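Local coordinates for protein beta-galactoside alpha-2,6-sialyltransferase (Photobacterium sp., PDB 2Z4T) that transfers sialic acid from a CMP-activated donor to beta-galactosides such as lactose through an alpha-2,6 linkage, using a GT-B fold with an added immunoglobulin-like domain, at residues F357-T362 / A445-S450; L400-H405 / P420-I425. One frame throughout, in Å; residues are numbered along the deposited sequence.

How the contacts relate
Contacts 1 and 2 belong to one parallel sheet of the GT-B fold and lie about 11 Å apart, centre to centre. The strand order 423-424, 399-403, 356-360, 443-447, 460-465, 498-499 puts contact 2 at one border of the sheet, while contact 1 pairs the two central strands. Along the chain 357-362 comes first, then both segments of contact 2, and finally 445-450. Strands 356-360 and 399-403 are direct neighbours: F357 O lies 2.7 Å from F401 N, a probable hydrogen bond. All four strands run the same way, and the loops after strands 356-360, 399-403 and 443-447 meet at CMP, the nucleotide product of the donor.

Contact 1 of 2, residues F357-T362 / A445-S450; sequences FVFTGT and AGIASS. With C5P (cytidine-5'-monophosphate), chain C.
T360 and A445 carry the central bond of a parallel strand pair: T360 N donates to A445 O at 2.9 Å. Bonds from A445 N to V358 O and from I447 N to T360 O complete the pairing of strands whose axes diverge by only 7°. Packing is close at G446, where F359 CE1 lies 3.6 Å from its CA. A CB at G446 would collide with T360 OG1, and at the backbone angles here it would also press on the carbonyl O of A445, which accounts for the glycine. I447 CG2, anti to its backbone N, meets T362 CG2 at 3.6 Å, the two side chains crossing at about a right angle. Beyond T360 the backbones part, and water takes over. One water accepts from T360 OG1, which also bonds Y452 OH, and donates to G361 O and I447 O; another links T362 OG1, A448 O and the CMP phosphate. At this ligand end G361 O receives cytosine N4 at 2.9 Å, while S449 OG and S450 N bond separate phosphate oxygens, O3P and O2P. On the sheet face bearing F359, helix 371-386 packs through V381 and I382; strand 399-403 flanks 357-360, and strand 460-465 lies beyond 445-447.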
loop_
_atom_site.group_PDB
_atom_site.type_symbol
_atom_site.label_atom_id
_atom_site.label_comp_id
_atom_site.label_asym_id
_atom_site.label_seq_id
_atom_site.Cartn_x
_atom_site.Cartn_y
_atom_site.Cartn_z
ATOM N N PHE A 357 -10.374 12.539 22.557
ATOM C CA PHE A 357 -8.966 12.232 22.701
ATOM C C PHE A 357 -8.731 10.827 22.175
ATOM O O PHE A 357 -9.438 9.903 22.570
ATOM C CB PHE A 357 -8.577 12.338 24.180
ATOM C CG PHE A 357 -7.282 11.655 24.537
ATOM C CD1 PHE A 357 -6.135 11.822 23.762
ATOM C CD2 PHE A 357 -7.197 10.888 25.693
ATOM C CE1 PHE A 357 -4.939 11.198 24.107
ATOM C CE2 PHE A 357 -6.004 10.276 26.060
ATOM C CZ PHE A 357 -4.871 10.428 25.271
ATOM N N VAL A 358 -7.771 10.671 21.263
ATOM C CA VAL A 358 -7.377 9.349 20.808
ATOM C C VAL A 358 -5.995 9.043 21.347
ATOM O O VAL A 358 -5.062 9.814 21.125
ATOM C CB VAL A 358 -7.363 9.203 19.248
ATOM C CG1 VAL A 358 -6.752 7.835 18.823
ATOM C CG2 VAL A 358 -8.756 9.359 18.666
ATOM N N PHE A 359 -5.873 7.949 22.090
ATOM C CA PHE A 359 -4.571 7.465 22.478
ATOM C C PHE A 359 -4.119 6.466 21.429
ATOM O O PHE A 359 -4.878 5.532 21.105
ATOM C CB PHE A 359 -4.583 6.816 23.864
ATOM C CG PHE A 359 -3.289 6.140 24.211
ATOM C CD1 PHE A 359 -2.249 6.858 24.780
ATOM C CD2 PHE A 359 -3.090 4.792 23.911
ATOM C CE1 PHE A 359 -1.039 6.239 25.079
ATOM C CE2 PHE A 359 -1.883 4.154 24.201
ATOM C CZ PHE A 359 -0.852 4.882 24.784
ATOM N N THR A 360 -2.903 6.650 20.896
ATOM C CA THR A 360 -2.363 5.707 19.916
ATOM C C THR A 360 -1.377 4.753 20.582
ATOM O O THR A 360 -0.434 5.194 21.240
ATOM C CB THR A 360 -1.698 6.418 18.691
ATOM O OG1 THR A 360 -0.534 7.155 19.097
ATOM C CG2 THR A 360 -2.664 7.358 18.041
ATOM N N GLY A 361 -1.584 3.446 20.409
ATOM C CA GLY A 361 -0.762 2.448 21.113
ATOM C C GLY A 361 0.412 1.951 20.297
ATOM O O GLY A 361 0.598 2.362 19.160
ATOM N N THR A 362 1.209 1.070 20.889
ATOM C CA THR A 362 2.304 0.427 20.185
ATOM C C THR A 362 2.299 -1.092 20.424
ATOM O O THR A 362 1.470 -1.610 21.168
ATOM C CB THR A 362 3.682 1.018 20.594
ATOM O OG1 THR A 362 4.674 0.630 19.640
ATOM C CG2 THR A 362 4.103 0.540 21.984
ATOM N N ALA A 445 -2.464 11.711 21.428
ATOM C CA ALA A 445 -1.214 11.434 22.125
ATOM C C ALA A 445 -0.982 9.925 22.124
ATOM O O ALA A 445 -1.895 9.148 21.835
ATOM C CB ALA A 445 -1.247 11.983 23.528
ATOM N N GLY A 446 0.238 9.500 22.408
ATOM C CA GLY A 446 0.528 8.090 22.397
ATOM C C GLY A 446 1.994 7.767 22.288
ATOM O O GLY A 446 2.873 8.607 22.559
ATOM N N ILE A 447 2.257 6.529 21.893
ATOM C CA ILE A 447 3.607 6.031 21.856
ATOM C C ILE A 447 4.245 6.343 20.509
ATOM O O ILE A 447 3.595 6.296 19.464
ATOM C CB ILE A 447 3.659 4.509 22.165
ATOM C CG1 ILE A 447 2.822 4.161 23.419
ATOM C CG2 ILE A 447 5.116 4.011 22.236
ATOM C CD1 ILE A 447 3.214 4.885 24.718
ATOM N N ALA A 448 5.525 6.673 20.554
ATOM C CA ALA A 448 6.321 6.925 19.358
ATOM C C ALA A 448 6.017 5.885 18.291
ATOM O O ALA A 448 6.027 4.669 18.549
ATOM C CB ALA A 448 7.806 6.903 19.720
ATOM N N SER A 449 5.762 6.372 17.083
ATOM C CA SER A 449 5.261 5.538 16.014
ATOM C C SER A 449 5.472 6.245 14.706
ATOM O O SER A 449 5.542 7.487 14.668
ATOM C CB SER A 449 3.764 5.336 16.201
ATOM O OG SER A 449 3.178 4.822 15.010
ATOM N N SER A 450 5.516 5.465 13.631
ATOM C CA SER A 450 5.549 6.004 12.280
ATOM C C SER A 450 4.390 6.960 12.006
ATOM O O SER A 450 4.498 7.882 11.183
ATOM C CB SER A 450 5.528 4.874 11.257
ATOM O OG SER A 450 6.476 3.875 11.585
HETATM O O3P C5P C . 3.923 2.168 15.252
HETATM P P C5P C . 4.556 1.884 13.942
HETATM O O1P C5P C . 4.768 0.380 13.846
HETATM O O2P C5P C . 5.718 2.809 13.639
HETATM O "O5'" C5P C . 3.481 2.300 12.860
HETATM C "C5'" C5P C . 3.565 1.895 11.512
HETATM C "C4'" C5P C . 2.170 2.137 10.938
HETATM O "O4'" C5P C . 1.209 1.335 11.639
HETATM C "C3'" C5P C . 1.668 3.555 11.134
HETATM O "O3'" C5P C . 2.028 4.426 10.068
HETATM C "C2'" C5P C . 0.178 3.355 11.109
HETATM O "O2'" C5P C . -0.268 3.077 9.780
HETATM C "C1'" C5P C . -0.021 2.051 11.813
HETATM N N1 C5P C . -0.344 2.282 13.218
HETATM C C2 C5P C . -1.680 2.616 13.574
HETATM N N3 C5P C . -2.019 2.815 14.872
HETATM C C4 C5P C . -1.085 2.710 15.856
HETATM C C5 C5P C . 0.249 2.382 15.535
HETATM C C6 C5P C . 0.597 2.163 14.191
HETATM O O2 C5P C . -2.559 2.741 12.709
HETATM N N4 C5P C . -1.466 2.906 17.144
HETATM O O HOH W 1 1.137 5.103 18.766
HETATM O O HOH W 2 4.607 2.269 17.769
#

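Contact 2 of 2, residues L400-H405 / P420-I425; sequences LFFKGH and PSMVDI. With C5P (cytidine-5'-monophosphate), chain C.
F402 and M422 meet through a sulfur-aromatic contact, with SD 3.4 Å from F402 CB and 5.1 Å from the ring centroid, 50° off the ring normal. The methionine chain is extended until its last torsion (chi3 69°), which turns CE toward F402, within 3.9 Å of CG. L400 CG touches M422 CG from another direction, their side chains crossing obliquely. Beside the same phenyl ring, D424 OD1 lies near the ring plane at the edge, 3.6 Å from CD2. On the opposite sheet face F401 and V423 run side by side, CD1 reaching V423 CB at 3.6 Å.

Two parallel-strand bonds set this register: V423 N to L400 O at 3.2 Å and F402 N to V423 O at 2.8 Å. Past them, the K403 and I425 side chains cross at about a right angle, K403 CD being the atom nearest I425 CG2. K403 O accepts cytosine N4, and NZ gives a weak bond to O2 of the base while S427 O supplies its protein partner. H405 NE2 donates to phosphate O1P at 2.8 Å, nearly straight at 171°; its ND1 is bonded to G407 N. The segments hold the two strands of a beta-alpha-beta unit whose connecting helix, 410-417, packs on F402 through I415 and on M422 through M416; helix 342-349 covers F401, and strand 356-360 flanks 400-403 on the side away from 423-424.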
loop_
_atom_site.group_PDB
_atom_site.type_symbol
_atom_site.label_atom_id
_atom_site.label_comp_id
_atom_site.label_asym_id
_atom_site.label_seq_id
_atom_site.Cartn_x
_atom_site.Cartn_y
_atom_site.Cartn_z
ATOM N N LEU A 400 -12.618 9.377 25.790
ATOM C CA LEU A 400 -11.435 8.566 25.594
ATOM C C LEU A 400 -11.631 7.592 24.433
ATOM O O LEU A 400 -12.589 6.812 24.442
ATOM C CB LEU A 400 -11.155 7.798 26.882
ATOM C CG LEU A 400 -9.940 6.872 26.931
ATOM C CD1 LEU A 400 -8.649 7.596 26.548
ATOM C CD2 LEU A 400 -9.852 6.282 28.332
ATOM N N PHE A 401 -10.701 7.632 23.464
ATOM C CA PHE A 401 -10.679 6.758 22.281
ATOM C C PHE A 401 -9.340 6.047 22.159
ATOM O O PHE A 401 -8.291 6.588 22.546
ATOM C CB PHE A 401 -10.952 7.570 21.016
ATOM C CG PHE A 401 -12.372 8.075 20.922
ATOM C CD1 PHE A 401 -13.286 7.452 20.087
ATOM C CD2 PHE A 401 -12.789 9.158 21.669
ATOM C CE1 PHE A 401 -14.588 7.891 19.996
ATOM C CE2 PHE A 401 -14.101 9.615 21.597
ATOM C CZ PHE A 401 -15.013 8.967 20.760
ATOM N N PHE A 402 -9.365 4.832 21.620
ATOM C CA PHE A 402 -8.148 4.032 21.516
ATOM C C PHE A 402 -7.891 3.535 20.107
ATOM O O PHE A 402 -8.802 3.067 19.441
ATOM C CB PHE A 402 -8.192 2.870 22.514
ATOM C CG PHE A 402 -7.032 1.894 22.404
ATOM C CD1 PHE A 402 -5.719 2.300 22.660
ATOM C CD2 PHE A 402 -7.263 0.563 22.080
ATOM C CE1 PHE A 402 -4.658 1.398 22.586
ATOM C CE2 PHE A 402 -6.218 -0.346 22.006
ATOM C CZ PHE A 402 -4.905 0.068 22.261
ATOM N N LYS A 403 -6.635 3.622 19.683
ATOM C CA LYS A 403 -6.119 3.066 18.424
ATOM C C LYS A 403 -4.757 2.482 18.853
ATOM O O LYS A 403 -3.773 3.193 18.723
ATOM C CB LYS A 403 -5.920 4.273 17.499
ATOM C CG LYS A 403 -5.385 3.978 16.105
ATOM C CD LYS A 403 -6.276 2.927 15.449
ATOM C CE LYS A 403 -5.671 2.428 14.226
ATOM N NZ LYS A 403 -4.571 1.489 14.422
ATOM N N GLY A 404 -4.584 1.221 19.297
ATOM C CA GLY A 404 -4.650 -0.038 18.563
ATOM C C GLY A 404 -3.610 0.285 17.505
ATOM O O GLY A 404 -4.037 0.522 16.390
ATOM N N HIS A 405 -2.292 0.146 17.706
ATOM C CA HIS A 405 -1.446 -0.885 17.047
ATOM C C HIS A 405 -2.017 -2.121 16.354
ATOM O O HIS A 405 -2.520 -3.029 17.000
ATOM C CB HIS A 405 -0.057 -1.102 17.663
ATOM C CG HIS A 405 1.036 -1.163 16.636
ATOM N ND1 HIS A 405 1.182 -2.222 15.757
ATOM C CD2 HIS A 405 2.022 -0.282 16.321
ATOM C CE1 HIS A 405 2.208 -1.990 14.956
ATOM N NE2 HIS A 405 2.740 -0.823 15.282
ATOM N N PRO A 420 -13.747 0.879 30.714
ATOM C CA PRO A 420 -15.164 0.578 30.425
ATOM C C PRO A 420 -15.940 1.082 29.173
ATOM O O PRO A 420 -16.259 0.204 28.396
ATOM C CB PRO A 420 -15.888 0.913 31.741
ATOM C CG PRO A 420 -14.852 0.622 32.793
ATOM C CD PRO A 420 -13.512 1.008 32.170
ATOM N N SER A 421 -16.287 2.349 28.863
ATOM C CA SER A 421 -15.661 3.682 28.983
ATOM C C SER A 421 -14.958 4.052 27.636
ATOM O O SER A 421 -15.394 4.964 26.914
ATOM C CB SER A 421 -14.766 3.892 30.195
ATOM O OG SER A 421 -14.174 5.201 30.171
ATOM N N MET A 422 -13.902 3.321 27.283
ATOM C CA MET A 422 -13.133 3.618 26.070
ATOM C C MET A 422 -13.821 3.140 24.789
ATOM O O MET A 422 -14.471 2.105 24.788
ATOM C CB MET A 422 -11.759 2.978 26.177
ATOM C CG MET A 422 -10.747 3.443 25.167
ATOM S SD MET A 422 -9.085 3.110 25.784
ATOM C CE MET A 422 -9.114 1.339 25.704
ATOM N N VAL A 423 -13.652 3.897 23.710
ATOM C CA VAL A 423 -14.089 3.494 22.379
ATOM C C VAL A 423 -12.893 3.091 21.488
ATOM O O VAL A 423 -11.956 3.861 21.335
ATOM C CB VAL A 423 -14.876 4.635 21.709
ATOM C CG1 VAL A 423 -15.389 4.224 20.326
ATOM C CG2 VAL A 423 -16.029 5.085 22.606
ATOM N N ASP A 424 -12.930 1.860 20.965
ATOM C CA ASP A 424 -12.024 1.320 19.921
ATOM C C ASP A 424 -12.658 1.914 18.649
ATOM O O ASP A 424 -13.813 1.609 18.363
ATOM C CB ASP A 424 -12.202 -0.191 19.995
ATOM C CG ASP A 424 -10.992 -0.947 19.551
ATOM O OD1 ASP A 424 -9.960 -0.892 20.234
ATOM O OD2 ASP A 424 -11.073 -1.636 18.515
ATOM N N ILE A 425 -12.003 2.753 17.840
ATOM C CA ILE A 425 -11.022 2.536 16.765
ATOM C C ILE A 425 -10.342 1.215 16.423
ATOM O O ILE A 425 -9.195 1.011 16.812
ATOM C CB ILE A 425 -10.208 3.754 16.466
ATOM C CG1 ILE A 425 -10.893 4.982 17.088
ATOM C CG2 ILE A 425 -10.072 3.876 14.958
ATOM C CD1 ILE A 425 -10.058 6.243 17.114
HETATM O O3P C5P C . 3.923 2.168 15.252
HETATM P P C5P C . 4.556 1.884 13.942
HETATM O O1P C5P C . 4.768 0.380 13.846
HETATM O O2P C5P C . 5.718 2.809 13.639
HETATM O "O5'" C5P C . 3.481 2.300 12.860
HETATM C "C5'" C5P C . 3.565 1.895 11.512
HETATM C "C4'" C5P C . 2.170 2.137 10.938
HETATM O "O4'" C5P C . 1.209 1.335 11.639
HETATM C "C3'" C5P C . 1.668 3.555 11.134
HETATM O "O3'" C5P C . 2.028 4.426 10.068
HETATM C "C2'" C5P C . 0.178 3.355 11.109
HETATM O "O2'" C5P C . -0.268 3.077 9.780
HETATM C "C1'" C5P C . -0.021 2.051 11.813
HETATM N N1 C5P C . -0.344 2.282 13.218
HETATM C C2 C5P C . -1.680 2.616 13.574
HETATM N N3 C5P C . -2.019 2.815 14.872
HETATM C C4 C5P C . -1.085 2.710 15.856
HETATM C C5 C5P C . 0.249 2.382 15.535
HETATM C C6 C5P C . 0.597 2.163 14.191
HETATM O O2 C5P C . -2.559 2.741 12.709
HETATM N N4 C5P C . -1.466 2.906 17.144
#